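Long form salivary protein D7L (PDB 6MT7) binds and sequesters cysteinyl leukotrienes and a stable thromboxane A2 analogue, and inhibits collagen-induced platelet aggregation, helping the female sand fly to take blood. Local coordinates at residues Cys48-Leu53 and Asp99-Phe104; Gly88-Asp91 and Lys95-Tyr98. All coordinates share one frame; numbering follows the deposited sequence.

Interaction 1. Residues Cys48-Leu53 and Asp99-Phe104. With TRT (fragment of triton X-100), chain C.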
loop_
_atom_site.group_PDB
_atom_site.type_symbol
_atom_site.label_atom_id
_atom_site.label_comp_id
_atom_site.label_asym_id
_atom_site.label_seq_id
_atom_site.Cartn_x
_atom_site.Cartn_y
_atom_site.Cartn_z
ATOM N N CYS A 48 8.799 1.582 4.515
ATOM C CA CYS A 48 7.719 0.706 4.073
ATOM C C CYS A 48 6.556 1.507 3.509
ATOM O O CYS A 48 5.990 1.144 2.469
ATOM C CB CYS A 48 7.245 -0.166 5.244
ATOM S SG CYS A 48 5.846 -1.324 4.924
ATOM N N VAL A 49 6.172 2.595 4.187
ATOM C CA VAL A 49 5.009 3.355 3.735
ATOM C C VAL A 49 5.307 4.057 2.414
ATOM O O VAL A 49 4.483 4.036 1.491
ATOM C CB VAL A 49 4.544 4.351 4.813
ATOM C CG1 VAL A 49 3.435 5.244 4.264
ATOM C CG2 VAL A 49 4.041 3.608 6.054
ATOM N N TRP A 50 6.484 4.681 2.292
ATOM C CA TRP A 50 6.852 5.275 1.002
ATOM C C TRP A 50 6.765 4.237 -0.106
ATOM O O TRP A 50 6.216 4.503 -1.185
ATOM C CB TRP A 50 8.268 5.846 1.041
ATOM C CG TRP A 50 8.465 7.163 1.715
ATOM C CD1 TRP A 50 9.282 7.411 2.782
ATOM C CD2 TRP A 50 7.896 8.429 1.344
ATOM N NE1 TRP A 50 9.243 8.743 3.110
ATOM C CE2 TRP A 50 8.402 9.391 2.242
ATOM C CE3 TRP A 50 7.007 8.840 0.343
ATOM C CZ2 TRP A 50 8.043 10.744 2.176
ATOM C CZ3 TRP A 50 6.647 10.185 0.284
ATOM C CH2 TRP A 50 7.170 11.117 1.194
ATOM N N LEU A 51 7.284 3.035 0.155
ATOM C CA LEU A 51 7.262 1.968 -0.841
ATOM C C LEU A 51 5.832 1.542 -1.154
ATOM O O LEU A 51 5.452 1.401 -2.325
ATOM C CB LEU A 51 8.077 0.773 -0.333
ATOM C CG LEU A 51 8.038 -0.531 -1.139
ATOM C CD1 LEU A 51 8.704 -0.354 -2.485
ATOM C CD2 LEU A 51 8.708 -1.669 -0.344
ATOM N N HIS A 52 5.023 1.323 -0.116
ATOM C CA HIS A 52 3.686 0.786 -0.327
ATOM C C HIS A 52 2.708 1.821 -0.867
ATOM O O HIS A 52 1.636 1.441 -1.364
ATOM C CB HIS A 52 3.169 0.165 0.974
ATOM C CG HIS A 52 3.770 -1.178 1.257
ATOM N ND1 HIS A 52 5.106 -1.342 1.550
ATOM C CD2 HIS A 52 3.230 -2.422 1.242
ATOM C CE1 HIS A 52 5.363 -2.627 1.720
ATOM N NE2 HIS A 52 4.239 -3.303 1.546
ATOM N N LEU A 53 3.051 3.113 -0.787
ATOM C CA LEU A 53 2.298 4.152 -1.477
ATOM C C LEU A 53 2.636 4.242 -2.959
ATOM O O LEU A 53 1.958 4.980 -3.684
ATOM C CB LEU A 53 2.560 5.516 -0.836
ATOM C CG LEU A 53 1.937 5.769 0.541
ATOM C CD1 LEU A 53 2.519 7.022 1.174
ATOM C CD2 LEU A 53 0.422 5.882 0.420
ATOM N N ASP A 99 15.948 9.810 7.326
ATOM C CA ASP A 99 16.647 11.076 7.531
ATOM C C ASP A 99 16.341 12.066 6.423
ATOM O O ASP A 99 16.321 13.282 6.662
ATOM C CB ASP A 99 18.162 10.855 7.606
ATOM C CG ASP A 99 18.599 10.181 8.899
ATOM O OD1 ASP A 99 17.807 10.115 9.867
ATOM O OD2 ASP A 99 19.753 9.716 8.944
ATOM N N LYS A 100 16.130 11.571 5.205
ATOM C CA LYS A 100 15.831 12.457 4.098
ATOM C C LYS A 100 14.413 12.986 4.152
ATOM O O LYS A 100 14.140 14.033 3.563
ATOM C CB LYS A 100 16.084 11.740 2.770
ATOM C CG LYS A 100 17.556 11.801 2.363
ATOM C CD LYS A 100 17.826 11.013 1.093
ATOM C CE LYS A 100 17.320 11.742 -0.141
ATOM N NZ LYS A 100 18.353 12.654 -0.711
ATOM N N THR A 101 13.512 12.322 4.877
ATOM C CA THR A 101 12.124 12.737 4.837
ATOM C C THR A 101 11.557 13.212 6.171
ATOM O O THR A 101 10.440 13.733 6.179
ATOM C CB THR A 101 11.242 11.608 4.283
ATOM O OG1 THR A 101 11.456 10.404 5.015
ATOM C CG2 THR A 101 11.605 11.339 2.858
ATOM N N ILE A 102 12.284 13.093 7.282
ATOM C CA ILE A 102 11.639 13.341 8.572
ATOM C C ILE A 102 11.325 14.827 8.749
ATOM O O ILE A 102 10.260 15.183 9.259
ATOM C CB ILE A 102 12.488 12.772 9.731
ATOM C CG1 ILE A 102 11.760 12.912 11.079
ATOM C CG2 ILE A 102 13.856 13.426 9.781
ATOM C CD1 ILE A 102 10.309 12.393 11.098
ATOM N N ASN A 103 12.217 15.721 8.307
ATOM C CA ASN A 103 11.910 17.148 8.419
ATOM C C ASN A 103 10.783 17.542 7.474
ATOM O O ASN A 103 9.946 18.385 7.813
ATOM C CB ASN A 103 13.148 17.999 8.130
ATOM C CG ASN A 103 14.091 18.063 9.306
ATOM O OD1 ASN A 103 13.680 17.902 10.454
ATOM N ND2 ASN A 103 15.364 18.310 9.027
ATOM N N PHE A 104 10.767 16.965 6.271
ATOM C CA PHE A 104 9.652 17.184 5.354
ATOM C C PHE A 104 8.334 16.787 6.006
ATOM O O PHE A 104 7.336 17.513 5.912
ATOM C CB PHE A 104 9.911 16.388 4.077
ATOM C CG PHE A 104 8.775 16.382 3.100
ATOM C CD1 PHE A 104 8.522 17.483 2.306
ATOM C CD2 PHE A 104 7.991 15.252 2.944
ATOM C CE1 PHE A 104 7.489 17.454 1.387
ATOM C CE2 PHE A 104 6.956 15.227 2.032
ATOM C CZ PHE A 104 6.708 16.326 1.259
HETATM C C25 TRT C . -6.130 2.043 13.684
HETATM O O24 TRT C . -5.819 2.799 12.518
HETATM C C23 TRT C . -4.646 3.602 12.656
HETATM C C22 TRT C . -4.234 4.040 11.257
HETATM O O21 TRT C . -3.189 5.014 11.274
HETATM C C20 TRT C . -2.929 5.412 9.933
HETATM C C19 TRT C . -1.954 6.575 9.928
HETATM O O18 TRT C . -0.623 6.066 9.948
HETATM C C17 TRT C . 0.137 6.759 10.917
HETATM C C16 TRT C . 1.103 7.716 10.250
HETATM O O15 TRT C . 2.271 7.027 9.794
HETATM C C12 TRT C . 3.057 7.611 8.816
HETATM C C13 TRT C . 3.072 8.992 8.657
HETATM C C14 TRT C . 3.865 9.584 7.666
HETATM C C11 TRT C . 3.834 6.820 7.980
HETATM C C10 TRT C . 4.625 7.406 6.997
HETATM C C9 TRT C . 4.648 8.785 6.828
HETATM C C6 TRT C . 5.507 9.378 5.749
HETATM C C8 TRT C . 6.750 9.922 6.444
HETATM C C7 TRT C . 5.960 8.279 4.794
HETATM C C5 TRT C . 4.782 10.553 5.055
HETATM C C1 TRT C . 3.601 10.363 4.076
HETATM C C2 TRT C . 2.564 9.321 4.479
HETATM C C4 TRT C . 2.884 11.703 3.979
HETATM C C3 TRT C . 4.043 10.040 2.655
#
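Trp50, on helix 40-52, forms part of the wall of the ligand pocket of an odorant-binding fold, and its indole has the bound detergent fragment over one face and Thr101 and Phe104 of helix 94-106 at its edge. The CA atoms of Trp50 and Thr101 stand 9.9 Å apart, a gap that the long, flat indole spans. With chi1 at -78°, Trp50 CG lies anti to its carbonyl carbon, which lets the indole reach Thr101. Its pyrrole edge leads: Trp50 NE1 gives a weak but fairly straight hydrogen bond to Thr101 OG1, 3.4 Å long with an angle of 160° at the hydrogen, and the oxygen sits near the indole plane. The same hydroxyl is bonded more strongly to the backbone O of Ile97, one turn back, which makes threonine apt here: OG1 serves its own helix and still receives the indole, while Thr101 CG2 packs 3.5 Å from Trp50 NE1. Farther along the edge, Trp50 CH2 meets Phe104 CE2 at 4.2 Å, the phenyl oblique to it. TRT C3, a methyl of the tert-butyl end, lies 3.5 Å from Trp50 CZ3, and TRT C7 sits 3.6 Å above the ring plane, offset toward the rim. Beside it, Val49 CG1 touches TRT C10 of the ligand's aromatic ring, and Leu53 CD1 approaches TRT C3 at 3.7 Å. Apolar branches and an indole face against the detergent, with the indole N-H turned to the second helix, suit the hydrophobic pocket of a PBP/GOBP domain.

Interaction 2. Residues Gly88-Asp91 and Lys95-Tyr98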
loop_
_atom_site.group_PDB
_atom_site.type_symbol
_atom_site.label_atom_id
_atom_site.label_comp_id
_atom_site.label_asym_id
_atom_site.label_seq_id
_atom_site.Cartn_x
_atom_site.Cartn_y
_atom_site.Cartn_z
ATOM N N GLY A 88 16.659 12.939 -4.652
ATOM C CA GLY A 88 17.963 12.382 -4.930
ATOM C C GLY A 88 18.154 10.995 -4.352
ATOM O O GLY A 88 17.366 10.515 -3.531
ATOM N N PRO A 89 19.232 10.324 -4.756
ATOM C CA PRO A 89 19.403 8.917 -4.374
ATOM C C PRO A 89 19.680 8.745 -2.887
ATOM O O PRO A 89 20.383 9.542 -2.262
ATOM C CB PRO A 89 20.598 8.465 -5.222
ATOM C CG PRO A 89 21.357 9.724 -5.488
ATOM C CD PRO A 89 20.321 10.803 -5.626
ATOM N N THR A 90 19.083 7.707 -2.315
ATOM C CA THR A 90 19.438 7.252 -0.980
ATOM C C THR A 90 20.398 6.074 -1.097
ATOM O O THR A 90 20.641 5.545 -2.186
ATOM C CB THR A 90 18.200 6.839 -0.174
ATOM O OG1 THR A 90 17.759 5.543 -0.597
ATOM C CG2 THR A 90 17.072 7.842 -0.360
ATOM N N ASP A 91 20.939 5.654 0.040
ATOM C CA ASP A 91 21.753 4.450 0.056
ATOM C C ASP A 91 20.924 3.192 0.275
ATOM O O ASP A 91 21.491 2.128 0.510
ATOM C CB ASP A 91 22.862 4.560 1.110
ATOM C CG ASP A 91 22.334 4.659 2.531
ATOM O OD1 ASP A 91 21.146 4.370 2.755
ATOM O OD2 ASP A 91 23.128 5.020 3.432
ATOM N N LYS A 95 17.277 4.015 7.491
ATOM C CA LYS A 95 17.784 5.203 8.167
ATOM C C LYS A 95 17.948 6.368 7.197
ATOM O O LYS A 95 17.566 7.500 7.515
ATOM C CB LYS A 95 19.107 4.874 8.857
ATOM C CG LYS A 95 19.883 6.092 9.325
ATOM C CD LYS A 95 19.416 6.562 10.680
ATOM C CE LYS A 95 20.558 7.251 11.434
ATOM N NZ LYS A 95 20.957 8.536 10.777
ATOM N N ASP A 96 18.499 6.113 6.003
ATOM C CA ASP A 96 18.720 7.206 5.058
ATOM C C ASP A 96 17.397 7.757 4.538
ATOM O O ASP A 96 17.231 8.976 4.402
ATOM C CB ASP A 96 19.591 6.728 3.895
ATOM C CG ASP A 96 20.299 7.867 3.179
ATOM O OD1 ASP A 96 20.632 8.878 3.831
ATOM O OD2 ASP A 96 20.545 7.733 1.963
ATOM N N ILE A 97 16.442 6.877 4.242
ATOM C CA ILE A 97 15.160 7.353 3.734
ATOM C C ILE A 97 14.423 8.141 4.810
ATOM O O ILE A 97 13.816 9.183 4.531
ATOM C CB ILE A 97 14.333 6.170 3.214
ATOM C CG1 ILE A 97 14.984 5.634 1.939
ATOM C CG2 ILE A 97 12.898 6.595 2.955
ATOM C CD1 ILE A 97 14.518 4.258 1.547
ATOM N N TYR A 98 14.495 7.671 6.061
ATOM C CA TYR A 98 13.936 8.421 7.183
ATOM C C TYR A 98 14.609 9.783 7.323
ATOM O O TYR A 98 13.934 10.814 7.437
ATOM C CB TYR A 98 14.089 7.606 8.471
ATOM C CG TYR A 98 13.618 8.306 9.726
ATOM C CD1 TYR A 98 14.496 9.083 10.478
ATOM C CD2 TYR A 98 12.308 8.175 10.169
ATOM C CE1 TYR A 98 14.080 9.726 11.631
ATOM C CE2 TYR A 98 11.875 8.812 11.337
ATOM C CZ TYR A 98 12.773 9.579 12.064
ATOM O OH TYR A 98 12.394 10.226 13.212
#
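Asp96, in the first turn of helix 94-106, reaches back to Thr90 and Asp91 in the loop that leads into that helix, where Thr90 OG1 accepts from the backbone N of Gly92 to make an ST turn. Starting at its CB, Asp96 runs at once into the carboxylate of Asp91: Asp91 OD1 lies 3.0 Å from Asp96 CB. Asp96 CG is still within 3.6 Å of that oxygen. At the tip, Asp96 OD2 accepts a hydrogen bond from the backbone N of Asp91, 2.9 Å long with 156° at the hydrogen; the donor comes in on the anti side, slightly out of the carboxylate plane. Having CG anti to its own backbone N (chi1 -158°) carries the carboxylate out to this amide, a reach that suits a short acid. Asp96 OD2 also packs 3.2 Å from Thr90 CA, while Thr90 OG1 and CG2 lie against Ile97 CG1, whose branched apolar chain covers the threonine. The Thr90 hydroxyl is also bonded to the O of Lys61, tying this loop to the neighbourhood of the strand 62-63. The hydroxyl of Thr93 is bonded to Asp91 OD1 and to the backbone N of Asp96, which helps hold Asp91 beside the start of the helix. The two carboxylates are turned 49° against each other, and their closeness would tend to raise the proton affinity of one or both, which these hydrogen bonds and the helix N terminus probably offset in part. Between the acids, Asp91 OD1 and Asp96 OD2 are 3.5 Å apart.

Following the chain from the N terminus, helix 40-52 supplies the first half of interaction 1. The chain then makes the small hairpin of strands 56-57 and 62-63, helix 65-74 and helix 83-86 before segment 88-91 begins interaction 2. That contact closes a short loop over three intervening residues onto 95-98, and the following residues of the same helix, 99-104, close the long loop of interaction 1. Interaction 2 is thus nested inside interaction 1, and helix 94-106 serves both. They touch directly, Trp50 CD1 lying 3.7 Å from Ile97 CG2, so the helix entrance adjoins the pocket wall. The disulfide Cys44-Cys94 also joins helices 40-52 and 94-106.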